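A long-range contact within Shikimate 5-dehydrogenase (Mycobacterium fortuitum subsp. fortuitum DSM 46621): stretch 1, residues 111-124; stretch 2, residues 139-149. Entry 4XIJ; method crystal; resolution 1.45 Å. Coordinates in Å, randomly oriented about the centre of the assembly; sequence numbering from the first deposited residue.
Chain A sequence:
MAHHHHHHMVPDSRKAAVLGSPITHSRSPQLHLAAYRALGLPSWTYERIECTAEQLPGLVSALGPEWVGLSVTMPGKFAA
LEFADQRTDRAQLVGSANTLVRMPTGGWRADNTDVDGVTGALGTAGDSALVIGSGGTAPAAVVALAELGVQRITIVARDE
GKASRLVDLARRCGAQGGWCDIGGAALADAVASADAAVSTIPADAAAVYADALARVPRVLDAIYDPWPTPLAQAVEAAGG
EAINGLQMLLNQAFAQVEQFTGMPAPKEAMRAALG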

# COMPACT_ATOMS: atom_id res chain seq x y z
N ASP A 111 -6.26 -0.30 -10.54
CA ASP A 111 -6.73 -0.25 -9.17
C ASP A 111 -5.57 0.12 -8.27
O ASP A 111 -4.39 0.10 -8.71
CB ASP A 111 -7.36 -1.59 -8.74
CG ASP A 111 -8.15 -1.53 -7.42
OD1 ASP A 111 -8.51 -0.43 -6.92
OD2 ASP A 111 -8.45 -2.63 -6.90
N ASN A 112 -5.88 0.48 -7.04
CA ASN A 112 -4.84 0.74 -6.07
C ASN A 112 -5.01 -0.15 -4.85
O ASN A 112 -5.88 0.10 -4.02
CB ASN A 112 -4.83 2.24 -5.66
CG ASN A 112 -3.60 2.57 -4.86
OD1 ASN A 112 -3.37 1.92 -3.81
ND2 ASN A 112 -2.77 3.54 -5.33
N THR A 113 -4.23 -1.23 -4.76
CA THR A 113 -4.38 -2.10 -3.61
C THR A 113 -3.42 -1.74 -2.47
O THR A 113 -3.45 -2.38 -1.43
CB THR A 113 -4.18 -3.58 -3.98
OG1 THR A 113 -2.78 -3.82 -4.26
CG2 THR A 113 -5.09 -3.98 -5.15
N ASP A 114 -2.63 -0.66 -2.63
CA ASP A 114 -1.90 -0.10 -1.48
C ASP A 114 -2.94 0.32 -0.41
O ASP A 114 -2.65 0.25 0.80
CB ASP A 114 -0.99 1.07 -1.89
CG ASP A 114 0.11 0.63 -2.80
OD1 ASP A 114 0.72 -0.41 -2.54
OD2 ASP A 114 0.40 1.32 -3.79
N VAL A 115 -4.14 0.73 -0.86
CA VAL A 115 -5.20 1.03 0.08
C VAL A 115 -5.54 -0.20 0.95
O VAL A 115 -5.69 -0.11 2.19
CB VAL A 115 -6.44 1.55 -0.67
CG1 VAL A 115 -7.60 1.61 0.25
CG2 VAL A 115 -6.12 2.95 -1.26
N ASP A 116 -5.66 -1.38 0.31
CA ASP A 116 -5.91 -2.61 1.04
C ASP A 116 -4.76 -2.95 1.98
O ASP A 116 -4.97 -3.58 3.03
CB ASP A 116 -6.05 -3.82 0.11
CG ASP A 116 -7.19 -3.72 -0.86
OD1 ASP A 116 -8.31 -3.50 -0.43
OD2 ASP A 116 -6.95 -3.83 -2.06
N GLY A 117 -3.53 -2.62 1.57
CA GLY A 117 -2.40 -2.83 2.46
C GLY A 117 -2.65 -2.21 3.83
O GLY A 117 -2.40 -2.85 4.88
N VAL A 118 -3.15 -0.98 3.85
CA VAL A 118 -3.34 -0.31 5.12
C VAL A 118 -4.67 -0.74 5.76
O VAL A 118 -4.70 -1.02 6.97
CB VAL A 118 -3.31 1.22 4.90
CG1 VAL A 118 -3.76 2.00 6.18
CG2 VAL A 118 -1.94 1.64 4.47
N THR A 119 -5.77 -0.82 5.00
CA THR A 119 -7.03 -1.21 5.67
C THR A 119 -6.95 -2.64 6.22
O THR A 119 -7.46 -2.93 7.30
CB THR A 119 -8.30 -1.11 4.74
OG1 THR A 119 -8.13 -2.02 3.63
CG2 THR A 119 -8.47 0.31 4.17
N GLY A 120 -6.28 -3.51 5.47
CA GLY A 120 -6.14 -4.91 5.85
C GLY A 120 -5.19 -5.05 7.03
O GLY A 120 -5.46 -5.84 7.96
N ALA A 121 -4.05 -4.35 6.99
CA ALA A 121 -3.07 -4.51 8.08
C ALA A 121 -3.58 -3.96 9.40
O ALA A 121 -3.34 -4.53 10.46
CB ALA A 121 -1.74 -3.82 7.69
N LEU A 122 -4.27 -2.82 9.34
CA LEU A 122 -4.73 -2.17 10.56
C LEU A 122 -6.03 -2.77 11.11
O LEU A 122 -6.24 -2.80 12.33
CB LEU A 122 -4.96 -0.70 10.30
CG LEU A 122 -3.90 0.27 10.73
CD1 LEU A 122 -4.36 1.72 10.39
CD2 LEU A 122 -3.64 0.17 12.27
N GLY A 123 -6.91 -3.23 10.23
CA GLY A 123 -8.22 -3.68 10.67
C GLY A 123 -9.21 -2.55 10.88
O GLY A 123 -10.19 -2.40 10.13
N THR A 124 -8.99 -1.78 11.95
CA THR A 124 -9.73 -0.52 12.17
C THR A 124 -8.71 0.49 12.68
O THR A 124 -7.64 0.13 13.19
CB THR A 124 -10.87 -0.68 13.20
OG1 THR A 124 -11.65 0.51 13.27
CG2 THR A 124 -10.32 -0.99 14.62
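Stretch 2, residues 139-149: PAAVVALAELG

Stretch 2 packs on stretch 1 as one helix against another. Residues 139-147 continue a helix that begins earlier in the chain, and they cross helix 114-122 at -51°, with the two N-to-C directions running broadly the same way and the axes approaching to 8.3 Å. So close an approach suits the small side chains of Ala 140 and Ala 144, both of which point toward stretch 1. No direct hydrogen bond joins the stretches; 538 Å² is buried, largely through apolar contact.

Ahead of the first helix, Asn 112 OD1 caps its N-terminus by accepting from Val 115 N (3.3 Å). Ala 140 lies beside this first turn, its CB 3.8 Å from Asp 114 CB. Val 115 then enters as a knob among Ala 140, Val 143, Ala 144 and Glu 147. Its CG2 lies 4.0 Å from Val 143 CG1, and its CG1 is 3.1 Å from Glu 147 OE1. Here the backbones come closest in register, Val 115 CA to Ala 144 CA being 4.9 Å, and Ala 144 CB rests 3.6 Å from Val 115 O.

One turn on, Val 118 CB meets the same methyl, Ala 144 CB, at 3.5 Å. Thr 119 turns its CG2 to Ala 144 O (3.6 Å), while its CB touches Leu 148 CD2 at 3.7 Å. Toward the helix end, Leu 122 CD1 reaches both Leu 145 CD2 (4.0 Å) and Leu 148 CD1 (4.1 Å).

Gly 123 leaves the helix with positive phi, and its O lies 3.5 Å from Leu 148 CD2. Leu 148, just past the end of its own helix, contacts Thr 119, Leu 122, Gly 123 and Thr 124, the last at 4.2 Å from Leu 148 CD1 to Thr 124 C. Gly 149 follows in a Schellman motif. At this end a water links the stretches, 2.7 Å from Thr 124 OG1 and donating to Leu 148 O at 2.8 Å.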

# COMPACT_ATOMS: atom_id res chain seq x y z
N PRO A 139 -0.52 9.38 0.35
CA PRO A 139 -1.89 9.43 -0.18
C PRO A 139 -2.67 8.14 -0.01
O PRO A 139 -3.82 8.19 0.41
CB PRO A 139 -1.68 9.74 -1.67
CG PRO A 139 -0.38 10.63 -1.62
CD PRO A 139 0.46 9.86 -0.64
N ALA A 140 -2.04 6.99 -0.25
CA ALA A 140 -2.76 5.75 -0.04
C ALA A 140 -3.15 5.56 1.41
O ALA A 140 -4.24 4.99 1.70
CB ALA A 140 -1.93 4.54 -0.54
N ALA A 141 -2.26 5.96 2.33
CA ALA A 141 -2.57 5.85 3.75
C ALA A 141 -3.80 6.73 4.10
O ALA A 141 -4.68 6.29 4.84
CB ALA A 141 -1.36 6.25 4.60
N VAL A 142 -3.87 7.96 3.58
CA VAL A 142 -5.00 8.85 3.85
C VAL A 142 -6.31 8.25 3.34
O VAL A 142 -7.31 8.20 4.07
CB VAL A 142 -4.78 10.23 3.22
CG1 VAL A 142 -6.08 11.10 3.29
CG2 VAL A 142 -3.61 10.96 3.95
N VAL A 143 -6.31 7.75 2.09
CA VAL A 143 -7.53 7.21 1.51
C VAL A 143 -7.94 5.94 2.30
O VAL A 143 -9.10 5.80 2.61
CB VAL A 143 -7.34 6.92 0.02
CG1 VAL A 143 -8.48 6.07 -0.57
CG2 VAL A 143 -7.18 8.25 -0.79
N ALA A 144 -6.97 5.10 2.67
CA ALA A 144 -7.28 3.94 3.49
C ALA A 144 -7.89 4.32 4.82
O ALA A 144 -8.85 3.68 5.25
CB ALA A 144 -6.02 3.09 3.70
N LEU A 145 -7.33 5.33 5.49
CA LEU A 145 -7.89 5.71 6.78
C LEU A 145 -9.32 6.20 6.59
O LEU A 145 -10.21 5.88 7.42
CB LEU A 145 -6.99 6.75 7.47
CG LEU A 145 -5.67 6.16 7.98
CD1 LEU A 145 -4.74 7.36 8.40
CD2 LEU A 145 -5.87 5.21 9.13
N ALA A 146 -9.58 6.97 5.52
CA ALA A 146 -10.94 7.42 5.29
C ALA A 146 -11.87 6.22 5.04
O ALA A 146 -13.03 6.21 5.48
CB ALA A 146 -11.02 8.38 4.11
N GLU A 147 -11.36 5.21 4.34
CA GLU A 147 -12.14 3.99 4.07
C GLU A 147 -12.36 3.16 5.33
O GLU A 147 -13.30 2.36 5.40
CB GLU A 147 -11.45 3.13 3.01
CG GLU A 147 -11.51 3.73 1.62
CD GLU A 147 -11.02 2.77 0.60
OE1 GLU A 147 -10.63 1.65 0.99
OE2 GLU A 147 -11.09 3.10 -0.59
N LEU A 148 -11.50 3.33 6.34
CA LEU A 148 -11.73 2.68 7.64
C LEU A 148 -12.77 3.45 8.48
O LEU A 148 -13.09 3.04 9.59
CB LEU A 148 -10.43 2.56 8.44
CG LEU A 148 -9.38 1.63 7.84
CD1 LEU A 148 -8.09 1.64 8.69
CD2 LEU A 148 -10.00 0.22 7.78
N GLY A 149 -13.30 4.56 7.96
CA GLY A 149 -14.32 5.30 8.68
C GLY A 149 -13.78 6.17 9.81
O GLY A 149 -14.51 6.46 10.75
O HOH W 1 -12.49 0.57 10.70